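Local coordinates for protein PBP5 (Haemophilus influenzae, PDB 3A3J) that removes the terminal D-alanine from peptidoglycan precursor peptides as a serine D-alanyl-D-alanine carboxypeptidase of the penicillin-binding protein family, at residues 34-37 against 38-41; 54-57 against 58-61; 312-315 against 316-319. All coordinates share one frame; numbering follows the deposited sequence.

Contact 1: residues 34-37 against 38-41; sequences PASL and TKMM
Lys-39 NZ is gripped by several groups: it donates to Ser-36 OG across 2.7 Å, gives a further hydrogen bond to the carbonyl oxygen of His-140, and makes a weak one to Asn-101 OD1. The lysine chain runs nearly extended past the serine and bends at its last torsion (chi4 93°), which turns the amine back onto the hydroxyl; Lys-39 CD lies 3.7 Å from Ser-36 OG. A second grip falls on Ala-35 O, which takes Thr-38 N at 3.1 Å and Thr-38 OG1 at 3.0 Å. The hydroxyl arrives in the carbonyl plane, whereas the amide is tilted out of it. Thr-38 OG1 stands beside its own backbone N (chi1 -59°), which brings the hydroxyl and the amide to the same oxygen, while Pro-34 CG comes tightly up to Thr-38 OG1, at 3.1 Å. Lys-39 N to Ser-36 O (3.0 Å) and Met-40 N to Leu-37 O (2.8 Å) continue the tight winding into helix 38-51. Met-40 packs beside Lys-202 of strand 197-206, which probably binds the substrate, and Lys-39 lies against Ser-99. This is the SxxK motif of the family, at a helix start: one turn of backbone sets the amine of Lys-39 directly on Ser-36 OG, consistent with the lysine acting as proton acceptor when that serine forms the acyl-ester.

Contact 2: residues 54-57 against 58-61; sequences KIHN and TDMV
His-56 N lies over a face of the Asp-59 carboxylate and reaches OD2 from 54° out of its plane. From His-56 N to Asp-59 OD2 is 2.9 Å, an ordinary length, and the bond is nearly straight at the hydrogen (173°). The other oxygen, Asp-59 OD1, rests on His-56 CB at 3.5 Å and approaches the imidazole obliquely. Asp-59 OD1 stays 4.5 Å from His-56 ND1, too far for a salt bridge, and the protonation of the ring is not known. Ile-55 CB packs against Asp-59 OD2 at 3.5 Å, and Thr-58 OG1 lies 3.7 Å from His-56 CB. Asp-59 CG stands beside its own backbone N (chi1 -58°), which folds the carboxylate back over the turn toward His-56. Residues 56-59 form a type I beta turn, closed by Asp-59 N to His-56 O at 3.0 Å; the aspartate is therefore tied to His-56 twice, once through its backbone and once through its side chain. Beyond the turn, Asp-59 OD2 takes a second hydrogen bond from His-110 NE2 on helix 101-112, and the backbone of Asp-59 pairs with that of Val-88. Ile-55 turns its far end into the protein, against Ala-49 and Leu-50 of helix 38-51 and His-110 and Ile-111 of helix 101-112. Far from the active site, the chain turns here from helix 38-51 into strand 60-62. With two donors on Asp-59 OD2, one from the turn and one from a neighbouring helix, the carboxylate links both, and these bonds would probably favour its ionised form.

Contact 3: residues 312-315 against 316-319; sequences PLAK and GQVI
Residues 314-317 make a type II beta turn, closed by Gln-317 N to Ala-314 O at 2.9 Å, with Gly-316 at a positive phi of 89°, as is usual for the third residue of a type II turn. The side chain of Gln-317 returns across the mouth of the turn: its OE1 accepts from Ala-314 N at 2.9 Å, nearly straight at the hydrogen (169°), with Ala-314 N lying close to the line of the side-chain CD-OE1 bond. CG of Gln-317 lies opposite its own N (chi1 -177°) and the chain beyond is extended, which lets OE1 span back to Ala-314. Leu-313 crosses the glutamine at about a right angle, with CD1 4.0 Å from Gln-317 OE1, and Ala-314 CB packs on the same oxygen at 3.9 Å. Ala-314 and Gln-317 are thus joined by two bonds, one backbone and one from the side chain. Two further bonds tie the turn to the chain beyond: Lys-315 N to Asp-341 OD1 and Gly-316 O to Gln-337 NE2. The turn leads from the loop after strand 309-310 into strand 318-326; Leu-313 of the loop and Ile-319 of the strand both lie against Val-338 of strand 329-338.

Overall arrangement
The three contacts follow one another along the chain. Contacts 1 and 2 belong to the D-alanyl-D-alanine carboxypeptidase part of the chain, at the two ends of the run from helix 38-51 to strand 60-62: 34-41 opens the helix and 54-61 carries the chain on from it, with centres about 22 Å apart and nearest atoms about 11 Å apart. Contact 3 belongs to the C-terminal domain, in the loop leading into strand 318-326 of its mixed sheet; its centre lies about 42 Å from that of contact 1 and 44 Å from that of contact 2. Active-site chemistry thus sits in contact 1, while contacts 2 and 3 are turns remote from it, one in each part of the protein.

Contact 1: residues 34-37 against 38-41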
loop_
_atom_site.group_PDB
_atom_site.type_symbol
_atom_site.label_atom_id
_atom_site.label_comp_id
_atom_site.label_asym_id
_atom_site.label_seq_id
_atom_site.Cartn_x
_atom_site.Cartn_y
_atom_site.Cartn_z
ATOM N N PRO A 34 -6.656 9.830 10.626
ATOM C CA PRO A 34 -6.894 8.723 9.676
ATOM C C PRO A 34 -8.266 8.058 9.812
ATOM O O PRO A 34 -8.745 7.430 8.833
ATOM C CB PRO A 34 -5.796 7.718 10.007
ATOM C CG PRO A 34 -5.515 7.974 11.488
ATOM C CD PRO A 34 -5.695 9.463 11.691
ATOM N N ALA A 35 -8.859 8.124 11.013
ATOM C CA ALA A 35 -10.234 7.635 11.215
ATOM C C ALA A 35 -10.130 6.166 10.834
ATOM O O ALA A 35 -9.102 5.570 11.148
ATOM C CB ALA A 35 -11.192 8.366 10.350
ATOM N N SER A 36 -11.152 5.540 10.234
ATOM C CA SER A 36 -11.001 4.112 9.938
ATOM C C SER A 36 -9.869 3.658 8.972
ATOM O O SER A 36 -9.672 2.447 8.770
ATOM C CB SER A 36 -12.312 3.521 9.459
ATOM O OG SER A 36 -13.090 3.116 10.612
ATOM N N LEU A 37 -9.107 4.569 8.361
ATOM C CA LEU A 37 -7.989 4.029 7.479
ATOM C C LEU A 37 -6.938 3.428 8.438
ATOM O O LEU A 37 -6.119 2.519 8.072
ATOM C CB LEU A 37 -7.347 5.148 6.683
ATOM C CG LEU A 37 -8.278 5.979 5.795
ATOM C CD1 LEU A 37 -7.501 7.128 5.093
ATOM C CD2 LEU A 37 -8.938 5.077 4.835
ATOM N N THR A 38 -7.029 3.844 9.722
ATOM C CA THR A 38 -6.181 3.196 10.780
ATOM C C THR A 38 -6.269 1.691 10.718
ATOM O O THR A 38 -5.236 0.965 10.929
ATOM C CB THR A 38 -6.567 3.685 12.204
ATOM O OG1 THR A 38 -6.401 5.120 12.246
ATOM C CG2 THR A 38 -5.651 2.981 13.273
ATOM N N LYS A 39 -7.483 1.181 10.434
ATOM C CA LYS A 39 -7.674 -0.308 10.347
ATOM C C LYS A 39 -6.852 -1.041 9.297
ATOM O O LYS A 39 -6.723 -2.292 9.332
ATOM C CB LYS A 39 -9.167 -0.666 10.182
ATOM C CG LYS A 39 -9.927 -0.251 11.467
ATOM C CD LYS A 39 -11.415 -0.128 11.249
ATOM C CE LYS A 39 -12.167 0.152 12.594
ATOM N NZ LYS A 39 -12.307 1.603 12.725
ATOM N N MET A 40 -6.404 -0.307 8.285
ATOM C CA MET A 40 -5.458 -0.897 7.312
ATOM C C MET A 40 -4.142 -1.355 8.008
ATOM O O MET A 40 -3.711 -2.457 7.801
ATOM C CB MET A 40 -5.112 0.181 6.224
ATOM C CG MET A 40 -6.196 0.194 5.112
ATOM S SD MET A 40 -6.021 1.610 4.070
ATOM C CE MET A 40 -4.263 1.829 3.618
ATOM N N MET A 41 -3.558 -0.493 8.832
ATOM C CA MET A 41 -2.364 -0.898 9.648
ATOM C C MET A 41 -2.691 -2.056 10.593
ATOM O O MET A 41 -2.006 -3.098 10.640
ATOM C CB MET A 41 -1.767 0.294 10.420
ATOM C CG MET A 41 -0.361 -0.057 11.125
ATOM S SD MET A 41 0.804 -0.910 10.015
ATOM C CE MET A 41 1.562 0.539 9.404
#

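Contact 2: residues 54-57 against 58-61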
loop_
_atom_site.group_PDB
_atom_site.type_symbol
_atom_site.label_atom_id
_atom_site.label_comp_id
_atom_site.label_asym_id
_atom_site.label_seq_id
_atom_site.Cartn_x
_atom_site.Cartn_y
_atom_site.Cartn_z
ATOM N N LYS A 54 2.196 -17.071 13.791
ATOM C CA LYS A 54 2.096 -16.697 15.187
ATOM C C LYS A 54 0.644 -16.677 15.665
ATOM O O LYS A 54 0.382 -16.643 16.868
ATOM C CB LYS A 54 2.732 -15.332 15.400
ATOM C CG LYS A 54 4.200 -15.343 15.002
ATOM C CD LYS A 54 4.882 -13.919 15.062
ATOM C CE LYS A 54 6.357 -14.123 14.758
ATOM N NZ LYS A 54 7.109 -12.945 14.399
ATOM N N ILE A 55 -0.313 -16.684 14.734
ATOM C CA ILE A 55 -1.682 -16.869 15.126
ATOM C C ILE A 55 -2.217 -17.613 13.926
ATOM O O ILE A 55 -1.538 -17.684 12.883
ATOM C CB ILE A 55 -2.475 -15.530 15.380
ATOM C CG1 ILE A 55 -2.633 -14.709 14.074
ATOM C CG2 ILE A 55 -1.871 -14.682 16.525
ATOM C CD1 ILE A 55 -3.465 -13.379 14.208
ATOM N N HIS A 56 -3.402 -18.189 14.084
ATOM C CA HIS A 56 -4.051 -18.967 13.037
ATOM C C HIS A 56 -5.449 -18.465 12.861
ATOM O O HIS A 56 -6.018 -17.943 13.798
ATOM C CB HIS A 56 -4.009 -20.440 13.369
ATOM C CG HIS A 56 -2.648 -21.018 13.169
ATOM N ND1 HIS A 56 -1.636 -20.880 14.105
ATOM C CD2 HIS A 56 -2.099 -21.660 12.107
ATOM C CE1 HIS A 56 -0.521 -21.407 13.631
ATOM N NE2 HIS A 56 -0.778 -21.894 12.425
ATOM N N ASN A 57 -5.977 -18.523 11.636
ATOM C CA ASN A 57 -7.356 -18.099 11.432
ATOM C C ASN A 57 -8.342 -18.871 12.313
ATOM O O ASN A 57 -9.427 -18.402 12.615
ATOM C CB ASN A 57 -7.769 -18.323 9.972
ATOM C CG ASN A 57 -7.345 -17.213 9.096
ATOM O OD1 ASN A 57 -6.852 -17.429 7.997
ATOM N ND2 ASN A 57 -7.514 -16.015 9.560
ATOM N N THR A 58 -8.006 -20.100 12.638
ATOM C CA THR A 58 -8.880 -20.906 13.475
ATOM C C THR A 58 -8.736 -20.581 14.969
ATOM O O THR A 58 -9.499 -21.101 15.788
ATOM C CB THR A 58 -8.559 -22.335 13.286
ATOM O OG1 THR A 58 -7.120 -22.435 13.251
ATOM C CG2 THR A 58 -9.139 -22.790 11.938
ATOM N N ASP A 59 -7.837 -19.685 15.360
ATOM C CA ASP A 59 -7.878 -19.341 16.777
ATOM C C ASP A 59 -9.279 -18.861 17.197
ATOM O O ASP A 59 -9.861 -18.031 16.551
ATOM C CB ASP A 59 -6.824 -18.318 17.126
ATOM C CG ASP A 59 -5.448 -18.799 16.788
ATOM O OD1 ASP A 59 -5.254 -20.022 16.630
ATOM O OD2 ASP A 59 -4.548 -17.967 16.697
ATOM N N MET A 60 -9.793 -19.397 18.297
ATOM C CA MET A 60 -11.079 -18.964 18.876
ATOM C C MET A 60 -10.699 -17.981 19.938
ATOM O O MET A 60 -9.889 -18.314 20.821
ATOM C CB MET A 60 -11.830 -20.151 19.463
ATOM C CG MET A 60 -12.279 -21.152 18.413
ATOM S SD MET A 60 -13.165 -20.293 17.014
ATOM C CE MET A 60 -14.765 -19.909 17.741
ATOM N N VAL A 61 -11.213 -16.765 19.837
ATOM C CA VAL A 61 -10.865 -15.712 20.754
ATOM C C VAL A 61 -12.080 -15.434 21.652
ATOM O O VAL A 61 -13.208 -15.288 21.143
ATOM C CB VAL A 61 -10.544 -14.435 19.979
ATOM C CG1 VAL A 61 -10.261 -13.202 20.901
ATOM C CG2 VAL A 61 -9.337 -14.680 19.113
#

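Contact 3: residues 312-315 against 316-319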
loop_
_atom_site.group_PDB
_atom_site.type_symbol
_atom_site.label_atom_id
_atom_site.label_comp_id
_atom_site.label_asym_id
_atom_site.label_seq_id
_atom_site.Cartn_x
_atom_site.Cartn_y
_atom_site.Cartn_z
ATOM N N PRO A 312 38.698 -6.374 -7.516
ATOM C CA PRO A 312 37.687 -7.415 -7.294
ATOM C C PRO A 312 36.278 -6.842 -7.464
ATOM O O PRO A 312 36.008 -5.704 -7.081
ATOM C CB PRO A 312 37.921 -7.805 -5.803
ATOM C CG PRO A 312 38.299 -6.526 -5.155
ATOM C CD PRO A 312 39.198 -5.846 -6.214
ATOM N N LEU A 313 35.391 -7.631 -8.041
ATOM C CA LEU A 313 33.950 -7.295 -8.095
ATOM C C LEU A 313 33.040 -8.350 -7.385
ATOM O O LEU A 313 33.106 -9.545 -7.694
ATOM C CB LEU A 313 33.545 -7.201 -9.547
ATOM C CG LEU A 313 33.489 -5.847 -10.251
ATOM C CD1 LEU A 313 34.218 -4.814 -9.550
ATOM C CD2 LEU A 313 33.922 -5.973 -11.676
ATOM N N ALA A 314 32.149 -7.883 -6.513
ATOM C CA ALA A 314 31.203 -8.759 -5.763
ATOM C C ALA A 314 29.815 -8.861 -6.453
ATOM O O ALA A 314 29.247 -7.864 -6.905
ATOM C CB ALA A 314 31.031 -8.224 -4.324
ATOM N N LYS A 315 29.290 -10.076 -6.574
ATOM C CA LYS A 315 27.944 -10.289 -7.103
ATOM C C LYS A 315 26.940 -9.436 -6.318
ATOM O O LYS A 315 27.031 -9.342 -5.120
ATOM C CB LYS A 315 27.568 -11.774 -7.033
ATOM C CG LYS A 315 26.194 -12.051 -7.655
ATOM C CD LYS A 315 25.652 -13.389 -7.350
ATOM C CE LYS A 315 26.344 -14.401 -8.192
ATOM N NZ LYS A 315 25.318 -15.434 -8.440
ATOM N N GLY A 316 26.047 -8.733 -7.014
ATOM C CA GLY A 316 25.128 -7.766 -6.391
ATOM C C GLY A 316 25.643 -6.352 -6.264
ATOM O O GLY A 316 24.903 -5.417 -5.972
ATOM N N GLN A 317 26.934 -6.167 -6.483
ATOM C CA GLN A 317 27.515 -4.851 -6.298
ATOM C C GLN A 317 26.915 -3.803 -7.232
ATOM O O GLN A 317 26.743 -4.048 -8.422
ATOM C CB GLN A 317 29.034 -4.948 -6.495
ATOM C CG GLN A 317 29.778 -3.649 -6.265
ATOM C CD GLN A 317 31.300 -3.873 -6.357
ATOM O OE1 GLN A 317 31.799 -5.015 -6.318
ATOM N NE2 GLN A 317 32.023 -2.784 -6.515
ATOM N N VAL A 318 26.585 -2.639 -6.683
ATOM C CA VAL A 318 26.105 -1.541 -7.483
ATOM C C VAL A 318 27.262 -0.727 -8.058
ATOM O O VAL A 318 27.978 -0.053 -7.322
ATOM C CB VAL A 318 25.200 -0.564 -6.659
ATOM C CG1 VAL A 318 24.854 0.632 -7.480
ATOM C CG2 VAL A 318 23.921 -1.281 -6.143
ATOM N N ILE A 319 27.403 -0.731 -9.375
ATOM C CA ILE A 319 28.501 -0.075 -10.026
ATOM C C ILE A 319 27.986 1.076 -10.886
ATOM O O ILE A 319 28.743 1.707 -11.623
ATOM C CB ILE A 319 29.292 -1.095 -10.874
ATOM C CG1 ILE A 319 28.352 -2.012 -11.671
ATOM C CG2 ILE A 319 30.067 -2.020 -9.966
ATOM C CD1 ILE A 319 27.607 -1.343 -12.827
#